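Anti-sigma-E factor ChrR (Rhodobacter sphaeroides, PDB 2Z2S) binds the extracytoplasmic function sigma factor sigma-E and holds it inactive, while its C-terminal domain is required for the response to singlet oxygen. Local coordinates at residues H6-D9 and A10-T13; F24-V27 and V28-L32; C35-C38 and R39-G43; G50-M53 and E54-A57. All coordinates share one frame; numbering follows the deposited sequence.

How the contacts relate
The four contacts come in series along the chain. All lie in the N-terminal region that suffices to bind and inhibit sigma-E. Contact 1 starts helix 9-17, contact 2 runs along helix 22-32, and contact 3 starts helix 36-54. These three touch one another, with centres about 10 to 11 Å apart. They supply the four zinc ligands: H6, H31, and C35 with C38. One metal thus ties together the approaches or ends of three helices. The zinc bound here is required for anti-sigma function. Contact 4 closes helix 36-54, with its centre about 22 Å from that of contact 3. Contacts 2, 3 and 4 also meet the chain of another protein, probably the sigma factor.

Contact 1: residues H6-D9 and A10-T13; sequences HVSD and ALLT. With ZN (zinc ion), chain I.
S8 and L12 are joined at the start of helix 9-17, where S8 O accepts from L12 N at 3.0 Å, with the donor in the carbonyl plane. The S8 side chain adds a second grip. Its OG takes the N-H of L11 at 3.3 Å, with an N-H...O angle of 146°. The chi1 of 63° sets OG between the S8 backbone N and carbonyl carbon, turned back toward the first helical turn. S8 is the N-cap of the helix, and this is its capping bond. With an alanine in place of S8, the L11 N-H would probably keep just its weak bond to S8 O, and the first turn would be less firmly capped. Just before the cap, H6 binds the zinc ion through ND1 at 2.0 Å. This places the helix cap two residues from a ligand of the Cys2His2 site, which H31, C35 and C38 complete. V7 fills the step between ligand and cap. The V7 and L11 side chains cross at about a right angle, with V7 CG1 against L11 CB at 3.3 Å. V7 also packs on V28 and H31 of helix 22-32 and on I168 of strand 168-171. One residue further on from the cap, D9 O is bound twice by T13. T13 N and T13 OG1 each lie 2.9 Å from D9 O and reach it from opposite faces of the carbonyl plane.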
loop_
_atom_site.group_PDB
_atom_site.type_symbol
_atom_site.label_atom_id
_atom_site.label_comp_id
_atom_site.label_asym_id
_atom_site.label_seq_id
_atom_site.Cartn_x
_atom_site.Cartn_y
_atom_site.Cartn_z
ATOM N N HIS B 6 14.542 0.614 6.470
ATOM C CA HIS B 6 13.268 0.776 5.792
ATOM C C HIS B 6 13.254 0.717 4.281
ATOM O O HIS B 6 14.277 0.484 3.640
ATOM C CB HIS B 6 12.661 2.082 6.270
ATOM C CG HIS B 6 12.634 2.194 7.761
ATOM N ND1 HIS B 6 11.760 1.474 8.545
ATOM C CD2 HIS B 6 13.425 2.884 8.616
ATOM C CE1 HIS B 6 12.014 1.711 9.821
ATOM N NE2 HIS B 6 13.021 2.562 9.889
ATOM N N VAL B 7 12.072 0.908 3.714
ATOM C CA VAL B 7 11.924 0.878 2.278
ATOM C C VAL B 7 12.303 2.255 1.774
ATOM O O VAL B 7 11.860 3.261 2.327
ATOM C CB VAL B 7 10.478 0.557 1.875
ATOM C CG1 VAL B 7 10.353 0.526 0.379
ATOM C CG2 VAL B 7 10.079 -0.751 2.435
ATOM N N SER B 8 13.138 2.299 0.738
ATOM C CA SER B 8 13.590 3.568 0.171
ATOM C C SER B 8 12.411 4.401 -0.286
ATOM O O SER B 8 11.356 3.868 -0.605
ATOM C CB SER B 8 14.523 3.316 -1.006
ATOM O OG SER B 8 13.844 2.639 -2.047
ATOM N N ASP B 9 12.592 5.716 -0.306
ATOM C CA ASP B 9 11.528 6.611 -0.721
ATOM C C ASP B 9 11.077 6.307 -2.133
ATOM O O ASP B 9 9.893 6.439 -2.439
ATOM C CB ASP B 9 11.974 8.073 -0.619
ATOM C CG ASP B 9 12.174 8.526 0.828
ATOM O OD1 ASP B 9 11.394 8.077 1.696
ATOM O OD2 ASP B 9 13.095 9.344 1.091
ATOM N N ALA B 10 12.019 5.890 -2.982
ATOM C CA ALA B 10 11.728 5.571 -4.379
ATOM C C ALA B 10 10.864 4.313 -4.497
ATOM O O ALA B 10 10.021 4.192 -5.389
ATOM C CB ALA B 10 12.997 5.404 -5.136
ATOM N N LEU B 11 11.060 3.366 -3.599
ATOM C CA LEU B 11 10.236 2.175 -3.646
ATOM C C LEU B 11 8.849 2.462 -3.057
ATOM O O LEU B 11 7.849 1.859 -3.462
ATOM C CB LEU B 11 10.901 1.039 -2.877
ATOM C CG LEU B 11 11.945 0.221 -3.621
ATOM C CD1 LEU B 11 12.311 -0.986 -2.782
ATOM C CD2 LEU B 11 11.377 -0.205 -4.946
ATOM N N LEU B 12 8.794 3.372 -2.091
ATOM C CA LEU B 12 7.533 3.750 -1.473
ATOM C C LEU B 12 6.696 4.558 -2.458
ATOM O O LEU B 12 5.473 4.450 -2.477
ATOM C CB LEU B 12 7.797 4.558 -0.214
ATOM C CG LEU B 12 7.506 3.820 1.092
ATOM C CD1 LEU B 12 7.875 2.348 1.040
ATOM C CD2 LEU B 12 8.269 4.514 2.159
ATOM N N THR B 13 7.354 5.375 -3.274
ATOM C CA THR B 13 6.640 6.145 -4.291
ATOM C C THR B 13 6.077 5.198 -5.368
ATOM O O THR B 13 4.960 5.393 -5.868
ATOM C CB THR B 13 7.554 7.173 -4.968
ATOM O OG1 THR B 13 8.023 8.098 -3.985
ATOM C CG2 THR B 13 6.794 7.943 -6.038
HETATM ZN ZN ZN I . 10.105 0.573 7.883
#

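Contact 2: residues F24-V27 and V28-L32; sequences FSLV and VATHL. With ZN (zinc ion), chain I.
Helix 22-32 leads into the zinc site of the anti-sigma domain, and its last turns join F24-V27 to V28-L32. V28 N donates to F24 O at 2.9 Å in a nearly straight bond of 175°. H31 N reaches V27 O at 3.0 Å, which fixes the backbone of the metal ligand. The H31 ring extends with CG anti to the backbone N (chi1 180°), away from the preceding turn, and NE2 binds the zinc ion at 2.0 Å. T30 folds the other way. Its OG1 donates to L26 O at 2.9 Å, and T30 N donates to the same oxygen at 3.1 Å from the opposite face of the carbonyl plane. L26 and T30 lie side by side, with L26 CD1 4.1 Å from T30 OG1. A valine in place of T30 is likely to leave L26 O with the amide donor alone and the buried turn less firmly held. T30 also packs on L150 and L190 of the cupin-like domain. H31 ND1 makes a weak bond to G166 O. That bond is consistent with a proton on ND1, leaving the NE2 lone pair for zinc.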
loop_
_atom_site.group_PDB
_atom_site.type_symbol
_atom_site.label_atom_id
_atom_site.label_comp_id
_atom_site.label_asym_id
_atom_site.label_seq_id
_atom_site.Cartn_x
_atom_site.Cartn_y
_atom_site.Cartn_z
ATOM N N PHE B 24 7.825 -7.424 -5.693
ATOM C CA PHE B 24 8.283 -6.305 -4.888
ATOM C C PHE B 24 7.158 -5.747 -4.010
ATOM O O PHE B 24 7.381 -5.435 -2.849
ATOM C CB PHE B 24 8.885 -5.211 -5.788
ATOM C CG PHE B 24 10.146 -5.642 -6.496
ATOM C CD1 PHE B 24 11.171 -6.253 -5.791
ATOM C CD2 PHE B 24 10.312 -5.433 -7.854
ATOM C CE1 PHE B 24 12.333 -6.651 -6.424
ATOM C CE2 PHE B 24 11.481 -5.831 -8.491
ATOM C CZ PHE B 24 12.489 -6.438 -7.770
ATOM N N SER B 25 5.952 -5.632 -4.557
ATOM C CA SER B 25 4.813 -5.150 -3.781
ATOM C C SER B 25 4.605 -6.048 -2.577
ATOM O O SER B 25 4.169 -5.605 -1.525
ATOM C CB SER B 25 3.542 -5.173 -4.618
ATOM O OG SER B 25 3.678 -4.355 -5.764
ATOM N N LEU B 26 4.902 -7.327 -2.732
ATOM C CA LEU B 26 4.740 -8.252 -1.626
ATOM C C LEU B 26 5.722 -7.953 -0.481
ATOM O O LEU B 26 5.366 -7.955 0.688
ATOM C CB LEU B 26 4.927 -9.684 -2.132
ATOM C CG LEU B 26 4.711 -10.812 -1.116
ATOM C CD1 LEU B 26 3.441 -10.540 -0.314
ATOM C CD2 LEU B 26 4.618 -12.178 -1.854
ATOM N N VAL B 27 6.969 -7.687 -0.815
ATOM C CA VAL B 27 7.933 -7.419 0.226
ATOM C C VAL B 27 7.699 -6.067 0.859
ATOM O O VAL B 27 7.697 -5.934 2.084
ATOM C CB VAL B 27 9.352 -7.471 -0.328
ATOM C CG1 VAL B 27 10.334 -7.045 0.721
ATOM C CG2 VAL B 27 9.663 -8.880 -0.783
ATOM N N VAL B 28 7.506 -5.059 0.022
ATOM C CA VAL B 28 7.285 -3.716 0.524
ATOM C C VAL B 28 6.094 -3.661 1.474
ATOM O O VAL B 28 6.173 -3.073 2.555
ATOM C CB VAL B 28 7.055 -2.742 -0.616
ATOM C CG1 VAL B 28 6.702 -1.380 -0.068
ATOM C CG2 VAL B 28 8.300 -2.648 -1.446
ATOM N N ALA B 29 4.993 -4.286 1.078
ATOM C CA ALA B 29 3.804 -4.291 1.919
ATOM C C ALA B 29 3.932 -5.152 3.178
ATOM O O ALA B 29 3.235 -4.907 4.153
ATOM C CB ALA B 29 2.583 -4.725 1.108
ATOM N N THR B 30 4.803 -6.157 3.184
ATOM C CA THR B 30 4.927 -6.960 4.388
ATOM C C THR B 30 5.704 -6.130 5.375
ATOM O O THR B 30 5.488 -6.198 6.587
ATOM C CB THR B 30 5.654 -8.295 4.161
ATOM O OG1 THR B 30 4.894 -9.111 3.261
ATOM C CG2 THR B 30 5.760 -9.053 5.485
ATOM N N HIS B 31 6.612 -5.324 4.856
ATOM C CA HIS B 31 7.366 -4.468 5.743
ATOM C C HIS B 31 6.359 -3.480 6.305
ATOM O O HIS B 31 6.269 -3.315 7.515
ATOM C CB HIS B 31 8.461 -3.718 4.991
ATOM C CG HIS B 31 9.267 -2.818 5.867
ATOM N ND1 HIS B 31 10.028 -3.289 6.917
ATOM C CD2 HIS B 31 9.421 -1.472 5.865
ATOM C CE1 HIS B 31 10.617 -2.272 7.522
ATOM N NE2 HIS B 31 10.264 -1.159 6.902
ATOM N N LEU B 32 5.578 -2.854 5.423
ATOM C CA LEU B 32 4.587 -1.868 5.844
ATOM C C LEU B 32 3.677 -2.365 6.949
ATOM O O LEU B 32 3.267 -1.591 7.817
ATOM C CB LEU B 32 3.724 -1.382 4.668
ATOM C CG LEU B 32 4.349 -0.513 3.561
ATOM C CD1 LEU B 32 3.247 0.083 2.722
ATOM C CD2 LEU B 32 5.201 0.594 4.144
HETATM ZN ZN ZN I . 10.105 0.573 7.883
#

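Contact 3: residues C35-C38 and R39-G43. With ZN (zinc ion), chain I.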
loop_
_atom_site.group_PDB
_atom_site.type_symbol
_atom_site.label_atom_id
_atom_site.label_comp_id
_atom_site.label_asym_id
_atom_site.label_seq_id
_atom_site.Cartn_x
_atom_site.Cartn_y
_atom_site.Cartn_z
ATOM N N CYS B 35 6.191 -2.374 10.038
ATOM C CA CYS B 35 6.834 -1.117 10.390
ATOM C C CYS B 35 5.931 0.137 10.244
ATOM O O CYS B 35 5.732 0.658 9.143
ATOM C CB CYS B 35 8.110 -0.987 9.542
ATOM S SG CYS B 35 8.749 0.667 9.415
ATOM N N ASP B 36 5.392 0.630 11.359
ATOM C CA ASP B 36 4.526 1.807 11.325
ATOM C C ASP B 36 5.169 3.059 10.764
ATOM O O ASP B 36 4.483 3.969 10.314
ATOM C CB ASP B 36 3.977 2.113 12.706
ATOM C CG ASP B 36 2.806 1.222 13.074
ATOM O OD1 ASP B 36 2.204 0.631 12.156
ATOM O OD2 ASP B 36 2.478 1.120 14.275
ATOM N N GLU B 37 6.486 3.113 10.785
ATOM C CA GLU B 37 7.175 4.270 10.256
ATOM C C GLU B 37 6.961 4.335 8.741
ATOM O O GLU B 37 6.542 5.359 8.192
ATOM C CB GLU B 37 8.659 4.154 10.600
ATOM C CG GLU B 37 9.552 5.108 9.882
ATOM C CD GLU B 37 9.017 6.500 9.929
ATOM O OE1 GLU B 37 8.598 6.903 11.034
ATOM O OE2 GLU B 37 9.015 7.185 8.874
ATOM N N CYS B 38 7.247 3.224 8.065
ATOM C CA CYS B 38 7.081 3.162 6.612
ATOM C C CYS B 38 5.600 3.236 6.234
ATOM O O CYS B 38 5.222 3.695 5.146
ATOM C CB CYS B 38 7.722 1.885 6.047
ATOM S SG CYS B 38 9.551 1.823 6.159
ATOM N N ARG B 39 4.759 2.787 7.152
ATOM C CA ARG B 39 3.325 2.816 6.935
ATOM C C ARG B 39 2.845 4.276 6.889
ATOM O O ARG B 39 1.969 4.641 6.100
ATOM C CB ARG B 39 2.642 2.071 8.063
ATOM C CG ARG B 39 1.224 1.680 7.769
ATOM C CD ARG B 39 0.631 1.173 9.045
ATOM N NE ARG B 39 0.324 -0.250 9.054
ATOM C CZ ARG B 39 -0.617 -0.816 8.307
ATOM N NH1 ARG B 39 -1.329 -0.069 7.473
ATOM N NH2 ARG B 39 -0.893 -2.111 8.439
ATOM N N ALA B 40 3.422 5.115 7.744
ATOM C CA ALA B 40 3.070 6.529 7.756
ATOM C C ALA B 40 3.646 7.230 6.522
ATOM O O ALA B 40 3.071 8.209 6.019
ATOM C CB ALA B 40 3.595 7.178 8.994
ATOM N N ARG B 41 4.798 6.753 6.053
ATOM C CA ARG B 41 5.410 7.332 4.858
ATOM C C ARG B 41 4.562 7.048 3.611
ATOM O O ARG B 41 4.303 7.952 2.801
ATOM C CB ARG B 41 6.800 6.765 4.661
ATOM C CG ARG B 41 7.696 7.031 5.821
ATOM C CD ARG B 41 9.100 6.698 5.419
ATOM N NE ARG B 41 10.024 6.703 6.542
ATOM C CZ ARG B 41 11.280 6.285 6.472
ATOM N NH1 ARG B 41 11.769 5.834 5.318
ATOM N NH2 ARG B 41 12.027 6.264 7.571
ATOM N N ALA B 42 4.129 5.792 3.465
ATOM C CA ALA B 42 3.291 5.421 2.338
ATOM C C ALA B 42 2.054 6.323 2.369
ATOM O O ALA B 42 1.627 6.888 1.352
ATOM C CB ALA B 42 2.878 3.967 2.452
ATOM N N GLY B 43 1.491 6.474 3.560
ATOM C CA GLY B 43 0.325 7.310 3.702
ATOM C C GLY B 43 0.511 8.713 3.169
ATOM O O GLY B 43 -0.364 9.223 2.471
HETATM ZN ZN ZN I . 10.105 0.573 7.883
#
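C35 and R39 begin helix 36-54 with a backbone bond, R39 N to C35 O at 3.1 Å. C35 and C38 form the CxxC half of the zinc site, and with H31 they give the His-x3-Cys-x2-Cys signature of zinc-associated anti-sigma factors. H6 is the fourth ligand. The inner side is close-knit. C35 SG binds the zinc ion at 2.0 Å, and C38 SG binds it at 2.2 Å. C35 is also the N-cap: its SG accepts from C38 N at 3.3 Å and 168°. One sulfur thus serves both metal and helix end, and the N-H would probably ease the negative charge on the thiolate. C38 and A42 pack on L32 of helix 22-32. A42 N closes the next turn on C38 O at 2.9 Å.

The D36 and R39 pair is looser. The two lie side by side, but D36 OD1 is 3.7 Å from R39 NE, a long salt bridge with the two planes 60° apart. This face meets the chain of another protein. R39 NH2 has its stronger partner in the backbone of that chain, and D36 OD1 also meets a basic side chain there. E37 and R41 form the close ion pair. The E37 chain bends at chi2 (48°) and brings its carboxylate over to the extended R41 arm. OE2 also has a basic partner on that other chain. R41 NE donates to the anti lone pair of E37 OE2 at 2.6 Å, with the oxygen at the edge of the R41 guanidinium and in its plane.

Contact 4: residues G50-M53 and E54-A57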
loop_
_atom_site.group_PDB
_atom_site.type_symbol
_atom_site.label_atom_id
_atom_site.label_comp_id
_atom_site.label_asym_id
_atom_site.label_seq_id
_atom_site.Cartn_x
_atom_site.Cartn_y
_atom_site.Cartn_z
ATOM N N GLY B 50 -4.181 11.120 -3.705
ATOM C CA GLY B 50 -5.545 11.540 -3.449
ATOM C C GLY B 50 -5.774 12.969 -3.881
ATOM O O GLY B 50 -6.881 13.330 -4.275
ATOM N N SER B 51 -4.731 13.792 -3.797
ATOM C CA SER B 51 -4.854 15.179 -4.192
ATOM C C SER B 51 -4.906 15.299 -5.704
ATOM O O SER B 51 -5.753 16.012 -6.234
ATOM C CB SER B 51 -3.701 15.985 -3.628
ATOM O OG SER B 51 -3.854 16.109 -2.227
ATOM N N LEU B 52 -4.009 14.608 -6.400
ATOM C CA LEU B 52 -4.017 14.635 -7.865
ATOM C C LEU B 52 -5.392 14.128 -8.295
ATOM O O LEU B 52 -5.988 14.608 -9.252
ATOM C CB LEU B 52 -2.935 13.710 -8.435
ATOM C CG LEU B 52 -1.489 14.147 -8.246
ATOM C CD1 LEU B 52 -0.525 13.054 -8.682
ATOM C CD2 LEU B 52 -1.283 15.408 -9.054
HETATM N N MSE B 53 -5.876 13.144 -7.553
HETATM C CA MSE B 53 -7.169 12.536 -7.787
HETATM C C MSE B 53 -8.263 13.584 -7.792
HETATM O O MSE B 53 -8.986 13.765 -8.770
HETATM C CB MSE B 53 -7.440 11.538 -6.669
HETATM C CG MSE B 53 -8.876 11.084 -6.527
HETATM SE SE MSE B 53 -9.343 9.838 -7.893
HETATM C CE MSE B 53 -8.373 8.258 -7.262
ATOM N N GLU B 54 -8.368 14.269 -6.663
ATOM C CA GLU B 54 -9.365 15.293 -6.441
ATOM C C GLU B 54 -9.252 16.470 -7.393
ATOM O O GLU B 54 -10.247 17.132 -7.662
ATOM C CB GLU B 54 -9.264 15.761 -4.990
ATOM C CG GLU B 54 -10.173 16.910 -4.630
ATOM C CD GLU B 54 -11.641 16.581 -4.821
ATOM O OE1 GLU B 54 -12.126 15.632 -4.158
ATOM O OE2 GLU B 54 -12.298 17.281 -5.630
ATOM N N GLU B 55 -8.053 16.726 -7.912
ATOM C CA GLU B 55 -7.856 17.844 -8.830
ATOM C C GLU B 55 -7.801 17.467 -10.309
ATOM O O GLU B 55 -7.221 18.187 -11.124
ATOM C CB GLU B 55 -6.601 18.627 -8.440
ATOM C CG GLU B 55 -5.375 17.796 -8.165
ATOM C CD GLU B 55 -4.418 18.512 -7.236
ATOM O OE1 GLU B 55 -4.403 19.763 -7.257
ATOM O OE2 GLU B 55 -3.676 17.833 -6.494
ATOM N N THR B 56 -8.431 16.344 -10.640
ATOM C CA THR B 56 -8.491 15.828 -12.003
ATOM C C THR B 56 -9.845 16.117 -12.625
ATOM O O THR B 56 -10.877 15.807 -12.029
ATOM C CB THR B 56 -8.291 14.328 -12.011
ATOM O OG1 THR B 56 -6.925 14.041 -11.703
ATOM C CG2 THR B 56 -8.658 13.753 -13.363
ATOM N N ALA B 57 -9.850 16.701 -13.822
ATOM C CA ALA B 57 -11.112 17.017 -14.490
ATOM C C ALA B 57 -11.969 15.753 -14.578
ATOM O O ALA B 57 -11.539 14.729 -15.106
ATOM C CB ALA B 57 -10.851 17.585 -15.869
#
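L52 and T56 meet in a local contact at the C-terminal end of helix 36-54, where the chain leaves the helix for the loop before helix 65-71. The last regular turn is still sound. E54 N donates to G50 O at 3.0 Å and 163°. E55 is the first residue to depart from helical backbone angles. Its N bonds back to S51 O, whose place in the model is less sure, and weakly to L52 O. T56 then reaches back with its side chain. A chi1 of -71° sets OG1 beside the backbone N, from where it donates to L52 O at 2.7 Å. A hydroxyl thus serves the carbonyl that the next amide in helical order, T56 N, does not bind. S51 bonds back along the helix from OG to A47 O. Several of these residues meet the chain of another protein, probably the sigma factor. A basic side chain of that other protein forms a salt bridge with E55 OE1. The selenomethionine M53 and the side chain of E54 pack on aromatic side chains there, and L52 packs on an apolar one. T56 N turns to M53 O at 3.2 Å, approaching from above the carbonyl plane, 59° out of it.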